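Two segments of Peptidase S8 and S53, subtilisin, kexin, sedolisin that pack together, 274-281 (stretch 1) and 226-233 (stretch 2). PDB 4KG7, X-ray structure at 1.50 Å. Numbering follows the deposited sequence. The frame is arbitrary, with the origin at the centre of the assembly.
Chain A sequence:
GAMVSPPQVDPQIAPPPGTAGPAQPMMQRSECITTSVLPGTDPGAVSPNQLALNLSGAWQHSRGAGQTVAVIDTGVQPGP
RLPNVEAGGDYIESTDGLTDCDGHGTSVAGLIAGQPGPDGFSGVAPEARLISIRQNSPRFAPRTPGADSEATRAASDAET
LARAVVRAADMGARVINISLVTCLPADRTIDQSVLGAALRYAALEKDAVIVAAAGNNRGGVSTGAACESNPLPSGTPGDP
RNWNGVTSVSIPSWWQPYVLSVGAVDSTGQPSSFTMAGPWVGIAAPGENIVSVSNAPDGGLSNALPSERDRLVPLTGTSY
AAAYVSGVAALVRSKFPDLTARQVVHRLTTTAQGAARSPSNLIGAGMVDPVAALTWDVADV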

ATOM      1  N   PHE A 274      13.500   0.492  -9.516  1.00  7.91           N
ATOM      2  CA  PHE A 274      13.346  -0.528  -8.457  1.00  7.67           C
ATOM      3  C   PHE A 274      11.991  -1.234  -8.458  1.00  7.30           C
ATOM      4  O   PHE A 274      11.763  -2.122  -7.659  1.00  7.36           O
ATOM      5  CB  PHE A 274      13.567   0.131  -7.089  1.00  7.69           C
ATOM      6  CG  PHE A 274      12.678   1.316  -6.843  1.00  7.48           C
ATOM      7  CD1 PHE A 274      11.347   1.145  -6.461  1.00  7.22           C
ATOM      8  CD2 PHE A 274      13.124   2.605  -7.100  1.00  7.73           C
ATOM      9  CE1 PHE A 274      10.519   2.239  -6.287  1.00  7.07           C
ATOM     10  CE2 PHE A 274      12.297   3.710  -6.906  1.00  7.66           C
ATOM     11  CZ  PHE A 274      10.984   3.530  -6.503  1.00  7.31           C
ATOM     12  N   THR A 275      11.078  -0.866  -9.345  1.00  7.00           N
ATOM     13  CA  THR A 275       9.724  -1.420  -9.231  1.00  6.68           C
ATOM     14  C   THR A 275       9.736  -2.903  -9.597  1.00  6.93           C
ATOM     15  O   THR A 275      10.315  -3.284 -10.619  1.00  7.24           O
ATOM     16  CB  THR A 275       8.676  -0.566  -9.974  1.00  6.46           C
ATOM     17  OG1 THR A 275       7.382  -0.732  -9.362  1.00  6.18           O
ATOM     18  CG2 THR A 275       8.602  -0.889 -11.439  1.00  6.69           C
ATOM     19  N   MET A 276       9.096  -3.733  -8.777  1.00  6.81           N
ATOM     20  CA  MET A 276       9.168  -5.196  -8.983  1.00  7.19           C
ATOM     21  C   MET A 276       8.211  -5.634 -10.081  1.00  7.09           C
ATOM     22  O   MET A 276       6.995  -5.473  -9.931  1.00  6.76           O
ATOM     23  CB  MET A 276       8.808  -5.925  -7.706  1.00  7.51           C
ATOM     24  CG  MET A 276       8.913  -7.437  -7.823  1.00  8.14           C
ATOM     25  SD  MET A 276       8.445  -8.188  -6.257  1.00  8.78           S
ATOM     26  CE  MET A 276       8.150  -9.862  -6.787  1.00  8.80           C
ATOM     27  N   ALA A 277       8.720  -6.285 -11.117  1.00  7.24           N
ATOM     28  CA  ALA A 277       7.875  -6.756 -12.206  1.00  7.35           C
ATOM     29  C   ALA A 277       7.117  -7.997 -11.785  1.00  7.32           C
ATOM     30  O   ALA A 277       7.680  -8.896 -11.185  1.00  7.50           O
ATOM     31  CB  ALA A 277       8.703  -7.101 -13.416  1.00  7.79           C
ATOM     32  N   GLY A 278       5.840  -8.047 -12.132  1.00  7.18           N
ATOM     33  CA  GLY A 278       5.065  -9.262 -11.947  1.00  7.21           C
ATOM     34  C   GLY A 278       3.800  -9.201 -12.778  1.00  7.15           C
ATOM     35  O   GLY A 278       3.342  -8.105 -13.138  1.00  6.95           O
ATOM     36  N   PRO A 279       3.180 -10.358 -13.021  1.00  7.30           N
ATOM     37  CA  PRO A 279       1.990 -10.467 -13.899  1.00  7.40           C
ATOM     38  C   PRO A 279       0.716  -9.924 -13.275  1.00  7.03           C
ATOM     39  O   PRO A 279      -0.293  -9.816 -13.967  1.00  7.30           O
ATOM     40  CB  PRO A 279       1.871 -11.975 -14.126  1.00  7.85           C
ATOM     41  CG  PRO A 279       2.432 -12.557 -12.885  1.00  7.80           C
ATOM     42  CD  PRO A 279       3.611 -11.682 -12.535  1.00  7.56           C
ATOM     43  N   TRP A 280       0.790  -9.559 -12.000  1.00  6.59           N
ATOM     44  CA  TRP A 280      -0.331  -9.036 -11.218  1.00  6.27           C
ATOM     45  C   TRP A 280      -0.421  -7.515 -11.230  1.00  6.02           C
ATOM     46  O   TRP A 280      -1.436  -6.963 -10.818  1.00  6.03           O
ATOM     47  CB  TRP A 280      -0.225  -9.548  -9.760  1.00  6.07           C
ATOM     48  CG  TRP A 280       1.148  -9.472  -9.254  1.00  5.96           C
ATOM     49  CD1 TRP A 280       1.852  -8.350  -8.916  1.00  5.72           C
ATOM     50  CD2 TRP A 280       2.049 -10.574  -9.119  1.00  6.19           C
ATOM     51  NE1 TRP A 280       3.143  -8.696  -8.562  1.00  5.77           N
ATOM     52  CE2 TRP A 280       3.290 -10.054  -8.684  1.00  6.09           C
ATOM     53  CE3 TRP A 280       1.927 -11.944  -9.299  1.00  6.56           C
ATOM     54  CZ2 TRP A 280       4.392 -10.874  -8.422  1.00  6.38           C
ATOM     55  CZ3 TRP A 280       3.034 -12.752  -9.052  1.00  6.84           C
ATOM     56  CH2 TRP A 280       4.247 -12.217  -8.634  1.00  6.74           C
ATOM     57  N   VAL A 281       0.643  -6.828 -11.663  1.00  5.89           N
ATOM     58  CA  VAL A 281       0.701  -5.352 -11.546  1.00  5.60           C
ATOM     59  C   VAL A 281      -0.388  -4.740 -12.423  1.00  5.70           C
ATOM     60  O   VAL A 281      -0.498  -5.060 -13.614  1.00  6.03           O
ATOM     61  CB  VAL A 281       2.069  -4.760 -11.880  1.00  5.60           C
ATOM     62  CG1 VAL A 281       2.026  -3.247 -11.707  1.00  5.42           C
ATOM     63  CG2 VAL A 281       3.127  -5.355 -10.956  1.00  5.54           C
TER
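Stretch 2 226-233: ACESNPLP

Stretch 2 crosses stretch 1 obliquely, one irregular extended loop against another, pinned by three hydrogen bonds that all converge on the backbone of Ala-277 and flanked by small apolar contacts. Neither segment forms a regular helix through the contact; the phi/psi values of Thr-275 to Ala-277 and of Cys-227 to Leu-232 are those of extended chain, and the two together bury 345 Å² of surface. The nearest CA atoms are those of Ala-277 and Ser-229, 4.4 Å apart. Near this point both chains head the same general way, then diverge; Met-276 reaches Cys-227 and Glu-228, while Ala-277 reaches Asn-230 and Leu-232.

Both polar groups of the Ala-277 backbone are used. N of Ala-277 donates to OG of Ser-229 at 3.0 Å, nearly straight at 171°, so a serine side chain takes the place that a carbonyl would hold in a sheet. O of Ala-277 accepts twice from one residue: N of Asn-230 reaches Ala-277 O at 3.0 Å and 166°, and ND2 of Asn-230 reaches the same O at 3.0 Å with a more bent angle of 142°. The m rotamer of Asn-230 (chi1 -67°) folds the amide back to make this second bond. The same ND2 of Asn-230 lies 3.7 Å from CH2 of Trp-280, approaching the indole obliquely, and both OD1 and ND2 of Asn-230 also have hydrogen-bond partners elsewhere in the structure.

The apolar contacts lie to both sides of this polar centre in the sequence of stretch 2. Met-276 is fully extended, with all three chi angles t; its CB leaves sideways, but the end of the chain comes nearer, placing SD of Met-276 3.6 Å from CB of Cys-227. The CB of Ala-277 points toward stretch 2 and meets CD2 of Leu-232 at 3.9 Å; Leu-232 itself directs its CB away, and its end comes back to make the contact. Separately, CE of Met-276 approaches O of Glu-228 to 3.3 Å. Glu-228 also turns its CB away, so its contact with Met-276 is made through the backbone.

After Ala-277 stretch 1 bends in a type I turn from Gly-278 to Val-281, closed by a weak 3.3 Å hydrogen bond from Val-281 N to Gly-278 O. The turn brings the Trp-280 ring close over Gly-278, where an ideal CB would clash with CE2 of Trp-280 at 2.4 Å.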

ATOM      1  N   ALA A 226      13.981 -11.780  -0.246  1.00 20.66           N
ATOM      2  CA  ALA A 226      14.222 -10.598  -1.040  1.00 19.90           C
ATOM      3  C   ALA A 226      13.316 -10.700  -2.273  1.00 18.64           C
ATOM      4  O   ALA A 226      13.276 -11.722  -2.947  1.00 20.57           O
ATOM      5  CB  ALA A 226      15.695 -10.498  -1.442  1.00 20.86           C
ATOM      6  N   CYS A 227      12.571  -9.646  -2.528  1.00 16.38           N
ATOM      7  CA  CYS A 227      11.748  -9.543  -3.729  1.00 14.61           C
ATOM      8  C   CYS A 227      12.615  -9.414  -4.985  1.00 14.03           C
ATOM      9  O   CYS A 227      13.599  -8.686  -4.968  1.00 14.21           O
ATOM     10  CB  CYS A 227      10.866  -8.307  -3.616  1.00 14.01           C
ATOM     11  SG  CYS A 227       9.672  -8.350  -2.248  1.00 14.66           S
ATOM     12  N   GLU A 228      12.249 -10.086  -6.075  1.00 13.26           N
ATOM     13  CA  GLU A 228      12.966  -9.927  -7.330  1.00 13.45           C
ATOM     14  C   GLU A 228      11.983  -9.798  -8.472  1.00 11.95           C
ATOM     15  O   GLU A 228      10.944 -10.470  -8.485  1.00 11.51           O
ATOM     16  CB  GLU A 228      13.887 -11.133  -7.588  1.00 15.61           C
ATOM     17  CG  GLU A 228      15.079 -11.183  -6.655  1.00 18.00           C
ATOM     18  CD  GLU A 228      15.952 -12.421  -6.810  1.00 20.77           C
ATOM     19  OE1 GLU A 228      15.676 -13.301  -7.669  1.00 22.68           O
ATOM     20  OE2 GLU A 228      16.934 -12.511  -6.030  1.00 23.93           O
ATOM     21  N   SER A 229      12.292  -8.932  -9.430  1.00 10.86           N
ATOM     22  CA  SER A 229      11.475  -8.831 -10.616  1.00 10.27           C
ATOM     23  C   SER A 229      11.368 -10.166 -11.329  1.00 10.40           C
ATOM     24  O   SER A 229      12.355 -10.888 -11.491  1.00 10.98           O
ATOM     25  CB  SER A 229      12.045  -7.790 -11.563  1.00 10.21           C
ATOM     26  OG  SER A 229      11.698  -6.487 -11.130  1.00  9.79           O
ATOM     27  N   ASN A 230      10.157 -10.443 -11.819  1.00 10.09           N
ATOM     28  CA  ASN A 230       9.859 -11.654 -12.586  1.00 10.59           C
ATOM     29  C   ASN A 230      10.021 -11.438 -14.083  1.00 11.32           C
ATOM     30  O   ASN A 230       9.994 -10.301 -14.547  1.00 11.25           O
ATOM     31  CB  ASN A 230       8.443 -12.073 -12.272  1.00 10.12           C
ATOM     32  CG  ASN A 230       8.304 -12.512 -10.848  1.00  9.87           C
ATOM     33  OD1 ASN A 230       8.854 -13.550 -10.467  1.00  9.75           O
ATOM     34  ND2 ASN A 230       7.622 -11.705 -10.026  1.00  9.39           N
ATOM     35  N   PRO A 231      10.214 -12.523 -14.842  1.00 12.41           N
ATOM     36  CA  PRO A 231      10.376 -12.342 -16.279  1.00 13.31           C
ATOM     37  C   PRO A 231       9.158 -11.688 -16.906  1.00 13.55           C
ATOM     38  O   PRO A 231       8.018 -11.910 -16.480  1.00 14.25           O
ATOM     39  CB  PRO A 231      10.552 -13.767 -16.829  1.00 13.84           C
ATOM     40  CG  PRO A 231      10.845 -14.607 -15.644  1.00 13.86           C
ATOM     41  CD  PRO A 231      10.356 -13.927 -14.419  1.00 12.94           C
ATOM     42  N   LEU A 232       9.404 -10.857 -17.905  1.00 14.77           N
ATOM     43  CA  LEU A 232       8.364 -10.081 -18.533  1.00 14.90           C
ATOM     44  C   LEU A 232       7.521 -10.945 -19.484  1.00 15.62           C
ATOM     45  O   LEU A 232       7.894 -12.086 -19.773  1.00 16.78           O
ATOM     46  CB  LEU A 232       9.021  -8.926 -19.298  1.00 15.27           C
ATOM     47  CG  LEU A 232       9.838  -7.971 -18.424  1.00 15.37           C
ATOM     48  CD1 LEU A 232      10.431  -6.920 -19.331  1.00 16.27           C
ATOM     49  CD2 LEU A 232       8.988  -7.333 -17.342  1.00 14.64           C
ATOM     50  N   PRO A 233       6.392 -10.410 -19.961  1.00 15.92           N
ATOM     51  CA  PRO A 233       5.531 -11.119 -20.905  1.00 16.73           C
ATOM     52  C   PRO A 233       6.348 -11.754 -22.032  1.00 17.92           C
ATOM     53  O   PRO A 233       7.257 -11.113 -22.563  1.00 18.11           O
ATOM     54  CB  PRO A 233       4.620 -10.001 -21.407  1.00 16.50           C
ATOM     55  CG  PRO A 233       4.405  -9.185 -20.167  1.00 15.76           C
ATOM     56  CD  PRO A 233       5.817  -9.092 -19.624  1.00 15.45           C
TER